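Local coordinates for protein 2-hydroxychromene-2-carboxylate isomerase (Pseudomonas putida, PDB 2IMF) that catalyses the reversible, glutathione-dependent isomerisation of 2-hydroxychromene-2-carboxylate to trans-o-hydroxybenzylidenepyruvate in naphthalene breakdown, at residues I91-Y94 with Y95-A98; D136-A139 with F140-L144. All blocks are in the same frame, centred on the assembly; numbering follows the deposited sequence. Where two conformers were deposited one is given.

Contact 1 (I91-Y94 with Y95-A98); sequences IGFY and YSGA
Tyr95 N bonds back to Gly92 O and Ser96 N to Phe93 O, following the bond from Tyr94 N to Ile91 O, so the chain leaving helix 87-92 turns through three successive i to i+3 bonds. Phe93 O receives a second bond from the same serine: Ser96 OG donates to it at 2.8 Å, nearly in line with the C=O. The hydroxyl gets there because chi1 of 64° sets OG between its own N and carbonyl carbon. From that place Ser96 OG also lies over one face of the Phe93 ring, 3.8 Å from Phe93 CE1. A water donates to Ser96 O at 3.2 Å and, weakly, to Phe93 O. With an alanine in place of Ser96, Phe93 O is likely to keep the backbone N-H but lose the hydroxyl, leaving the turn less firmly closed. Phe93 suits a buried place, packing on helix 99-115 and strand 31-36; its CD2 stands 3.5 Å above the centre of the Tyr94 ring. Tyr94 carries its hydroxyl to Ala36 O, joining the turn to that strand. Tyr95 keeps CB 3.3 Å from Gly92 O while its ring leads off toward helix 137-145. Consecutive i to i+3 bonds make overlapping tight turns of 3-10 type, here joining helix 87-92 through Gly97 to Ala98, the N-cap of helix 99-115.

Contact 2 (D136-A139 with F140-L144); sequences DRSA and FEHFL
Arg137 and Glu141, one helical turn apart, form the salt bridge of this short helix, at least in the arginine conformer described here; a second one was also modelled for this exposed side chain. Arg137 NH1 reaches Glu141 OE1 at 2.9 Å from the edge of the guanidinium. The hydrogen bond within the bridge is weak, bent to 130°, and the two flat groups are turned 65° against each other. The arginine chain first leaves the helix with CG anti to the backbone N, then bends at chi3 (41°), which brings the guanidinium round to the glutamate. Arg137 CG meanwhile lies 3.5 Å from Glu141 OE2, giving the carboxylate an aliphatic neighbour as well as a charged one. Arg137 NH2 has a second anionic partner, a bound phosphate that probably comes from the crystallisation liquor.

The backbone bonds are those of a regular alpha-helix, i to i+4, from Phe140 N to Asp136 O onward. At the start, Asp136 is the N-cap: Asp136 OD1 accepts from Ala139 N at 2.9 Å, answering an N-H that the first turn cannot satisfy from its own backbone.

His142 adds a side-chain bond to this pattern. His142 ND1 donates to Ser138 O at 2.7 Å, with the oxygen close to the imidazole plane, while His142 N reaches the same oxygen from the opposite face of the carbonyl. The ND1 bond restrains the ring's rotation and implies a proton on ND1; Ser138 O thus accepts two donors from one residue.

The larger hydrophobic contacts fall to Phe140, Phe143 and Leu144. Leu144 CD1 lies 4.0 Å above one face of the Phe140 ring, toward the rim, and Phe140 rests on Pro126 and Ser130 of helix 125-133; Phe143 meets Tyr94, between helices 87-92 and 99-115.

How the contacts relate
Contact 1 is partly buried, its centre about 13 Å from the centre of the chain, whereas contact 2 lies at the surface, about 21 Å from it. They share no helix but pack together, their centres 11 Å apart. Tyr95 is the residue they share: its ring meets Phe140 and Phe143 edge-to-face, and Tyr95 OH lies 3.3 Å from the small Ala139, at CB. Gly92, without a side chain, lets Leu144 CD2 come within 3.4 Å of Gly92 CA. Their chemistry follows their depth: backbone and serine bonds close the inner turn, with aromatic rings packed about it, while charged and polar side chains line the outer helix, whose buried Phe140 and partly exposed Phe143 face the neighbouring helix and loop.

Contact 1 (I91-Y94 with Y95-A98)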
loop_
_atom_site.group_PDB
_atom_site.type_symbol
_atom_site.label_atom_id
_atom_site.label_comp_id
_atom_site.label_asym_id
_atom_site.label_seq_id
_atom_site.Cartn_x
_atom_site.Cartn_y
_atom_site.Cartn_z
ATOM N N ILE A 91 -0.807 16.697 -19.584
ATOM C CA ILE A 91 -0.573 18.075 -20.021
ATOM C C ILE A 91 -1.903 18.831 -20.224
ATOM O O ILE A 91 -2.081 20.013 -19.837
ATOM C CB ILE A 91 0.185 18.065 -21.292
ATOM C CG1 ILE A 91 1.633 17.645 -21.065
ATOM C CG2 ILE A 91 0.074 19.475 -21.910
ATOM C CD1 ILE A 91 2.501 17.333 -22.356
ATOM N N GLY A 92 -2.891 18.129 -20.784
ATOM C CA GLY A 92 -4.143 18.759 -21.077
ATOM C C GLY A 92 -4.881 19.264 -19.850
ATOM O O GLY A 92 -5.738 20.176 -19.949
ATOM N N PHE A 93 -4.579 18.705 -18.667
ATOM C CA PHE A 93 -5.165 19.231 -17.450
ATOM C C PHE A 93 -4.903 20.742 -17.324
ATOM O O PHE A 93 -5.725 21.430 -16.765
ATOM C CB PHE A 93 -4.600 18.485 -16.203
ATOM C CG PHE A 93 -4.919 19.188 -14.915
ATOM C CD1 PHE A 93 -6.157 19.058 -14.387
ATOM C CD2 PHE A 93 -3.982 20.007 -14.262
ATOM C CE1 PHE A 93 -6.539 19.760 -13.266
ATOM C CE2 PHE A 93 -4.326 20.712 -13.131
ATOM C CZ PHE A 93 -5.598 20.566 -12.644
ATOM N N TYR A 94 -3.762 21.202 -17.769
ATOM C CA TYR A 94 -3.438 22.610 -17.631
ATOM C C TYR A 94 -4.198 23.516 -18.581
ATOM O O TYR A 94 -4.024 24.749 -18.479
ATOM C CB TYR A 94 -1.905 22.765 -17.715
ATOM C CG TYR A 94 -1.296 22.020 -16.518
ATOM C CD1 TYR A 94 -1.412 22.584 -15.252
ATOM C CD2 TYR A 94 -0.746 20.729 -16.649
ATOM C CE1 TYR A 94 -0.997 21.895 -14.103
ATOM C CE2 TYR A 94 -0.301 20.033 -15.541
ATOM C CZ TYR A 94 -0.484 20.601 -14.269
ATOM O OH TYR A 94 -0.074 19.946 -13.128
ATOM N N TYR A 95 -5.069 22.990 -19.426
ATOM C CA TYR A 95 -5.990 23.858 -20.174
ATOM C C TYR A 95 -7.188 24.239 -19.292
ATOM O O TYR A 95 -7.871 25.170 -19.654
ATOM C CB TYR A 95 -6.522 23.036 -21.351
ATOM C CG TYR A 95 -7.273 23.830 -22.418
ATOM C CD1 TYR A 95 -6.533 24.463 -23.400
ATOM C CD2 TYR A 95 -8.689 23.834 -22.500
ATOM C CE1 TYR A 95 -7.168 25.181 -24.441
ATOM C CE2 TYR A 95 -9.322 24.547 -23.546
ATOM C CZ TYR A 95 -8.531 25.126 -24.482
ATOM O OH TYR A 95 -9.218 25.841 -25.479
ATOM N N SER A 96 -7.503 23.512 -18.216
ATOM C CA SER A 96 -8.739 23.721 -17.509
ATOM C C SER A 96 -8.646 24.983 -16.689
ATOM O O SER A 96 -7.563 25.427 -16.315
ATOM C CB SER A 96 -9.081 22.502 -16.652
ATOM O OG SER A 96 -8.147 22.260 -15.624
ATOM N N GLY A 97 -9.816 25.579 -16.458
ATOM C CA GLY A 97 -9.856 26.920 -15.828
ATOM C C GLY A 97 -10.082 26.811 -14.332
ATOM O O GLY A 97 -9.225 26.323 -13.589
ATOM N N ALA A 98 -11.257 27.219 -13.882
ATOM C CA ALA A 98 -11.504 27.230 -12.463
ATOM C C ALA A 98 -11.916 25.844 -12.006
ATOM O O ALA A 98 -11.968 24.893 -12.813
ATOM C CB ALA A 98 -12.563 28.266 -12.108
HETATM O O HOH W 1 -5.275 23.978 -14.646
#

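Contact 2 (D136-A139 with F140-L144)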
loop_
_atom_site.group_PDB
_atom_site.type_symbol
_atom_site.label_atom_id
_atom_site.label_comp_id
_atom_site.label_asym_id
_atom_site.label_seq_id
_atom_site.Cartn_x
_atom_site.Cartn_y
_atom_site.Cartn_z
ATOM N N ASP A 136 -13.237 24.179 -27.215
ATOM C CA ASP A 136 -12.878 24.271 -28.614
ATOM C C ASP A 136 -11.795 23.248 -28.933
ATOM O O ASP A 136 -10.668 23.302 -28.450
ATOM C CB ASP A 136 -12.408 25.718 -28.849
ATOM C CG ASP A 136 -12.061 26.007 -30.298
ATOM O OD1 ASP A 136 -11.162 25.396 -30.947
ATOM O OD2 ASP A 136 -12.746 26.932 -30.807
ATOM N N ARG A 137 -12.220 22.235 -29.687
ATOM C CA ARG A 137 -11.327 21.122 -29.929
ATOM C C ARG A 137 -10.012 21.552 -30.505
ATOM O O ARG A 137 -8.981 21.126 -30.053
ATOM C CB ARG A 137 -12.000 20.249 -31.013
ATOM C CG ARG A 137 -11.141 19.068 -31.389
ATOM C CD ARG A 137 -11.478 18.483 -32.814
ATOM N NE ARG A 137 -11.743 19.512 -33.842
ATOM C CZ ARG A 137 -10.809 20.112 -34.591
ATOM N NH1 ARG A 137 -9.525 19.744 -34.538
ATOM N NH2 ARG A 137 -11.205 21.084 -35.413
ATOM N N SER A 138 -10.065 22.417 -31.524
ATOM C CA SER A 138 -8.831 22.824 -32.170
ATOM C C SER A 138 -7.903 23.622 -31.169
ATOM O O SER A 138 -6.679 23.362 -31.159
ATOM C CB SER A 138 -9.144 23.739 -33.368
ATOM O OG SER A 138 -7.912 24.131 -33.967
ATOM N N ALA A 139 -8.504 24.491 -30.360
ATOM C CA ALA A 139 -7.704 25.249 -29.404
ATOM C C ALA A 139 -7.097 24.265 -28.415
ATOM O O ALA A 139 -5.940 24.440 -28.034
ATOM C CB ALA A 139 -8.604 26.259 -28.723
ATOM N N PHE A 140 -7.838 23.250 -27.953
ATOM C CA PHE A 140 -7.282 22.297 -26.976
ATOM C C PHE A 140 -6.153 21.522 -27.592
ATOM O O PHE A 140 -5.121 21.348 -26.991
ATOM C CB PHE A 140 -8.425 21.422 -26.413
ATOM C CG PHE A 140 -7.987 20.416 -25.401
ATOM C CD1 PHE A 140 -7.308 20.795 -24.278
ATOM C CD2 PHE A 140 -8.296 19.071 -25.564
ATOM C CE1 PHE A 140 -6.861 19.861 -23.308
ATOM C CE2 PHE A 140 -7.941 18.142 -24.611
ATOM C CZ PHE A 140 -7.181 18.480 -23.509
ATOM N N GLU A 141 -6.375 21.039 -28.796
ATOM C CA GLU A 141 -5.354 20.217 -29.422
ATOM C C GLU A 141 -4.083 21.051 -29.661
ATOM O O GLU A 141 -2.940 20.595 -29.499
ATOM C CB GLU A 141 -5.849 19.662 -30.755
ATOM C CG GLU A 141 -6.898 18.564 -30.541
ATOM C CD GLU A 141 -7.541 18.086 -31.802
ATOM O OE1 GLU A 141 -7.364 18.697 -32.890
ATOM O OE2 GLU A 141 -8.299 17.110 -31.684
ATOM N N HIS A 142 -4.260 22.338 -30.037
ATOM C CA HIS A 142 -3.091 23.199 -30.191
ATOM C C HIS A 142 -2.396 23.388 -28.850
ATOM O O HIS A 142 -1.153 23.386 -28.790
ATOM C CB HIS A 142 -3.490 24.574 -30.776
ATOM C CG HIS A 142 -3.653 24.552 -32.260
ATOM N ND1 HIS A 142 -4.717 23.939 -32.899
ATOM C CD2 HIS A 142 -2.823 24.996 -33.243
ATOM C CE1 HIS A 142 -4.531 24.007 -34.218
ATOM N NE2 HIS A 142 -3.421 24.682 -34.446
ATOM N N PHE A 143 -3.159 23.613 -27.789
ATOM C CA PHE A 143 -2.563 23.721 -26.460
ATOM C C PHE A 143 -1.711 22.485 -26.114
ATOM O O PHE A 143 -0.568 22.590 -25.621
ATOM C CB PHE A 143 -3.656 23.936 -25.420
ATOM C CG PHE A 143 -3.122 23.972 -24.013
ATOM C CD1 PHE A 143 -2.590 25.167 -23.475
ATOM C CD2 PHE A 143 -3.142 22.810 -23.208
ATOM C CE1 PHE A 143 -2.059 25.156 -22.204
ATOM C CE2 PHE A 143 -2.622 22.850 -21.928
ATOM C CZ PHE A 143 -2.076 24.037 -21.452
ATOM N N LEU A 144 -2.256 21.294 -26.370
ATOM C CA LEU A 144 -1.508 20.023 -26.036
ATOM C C LEU A 144 -0.131 19.954 -26.626
ATOM O O LEU A 144 0.765 19.386 -26.004
ATOM C CB LEU A 144 -2.279 18.805 -26.528
ATOM C CG LEU A 144 -3.563 18.633 -25.739
ATOM C CD1 LEU A 144 -4.387 17.477 -26.320
ATOM C CD2 LEU A 144 -3.295 18.404 -24.311
#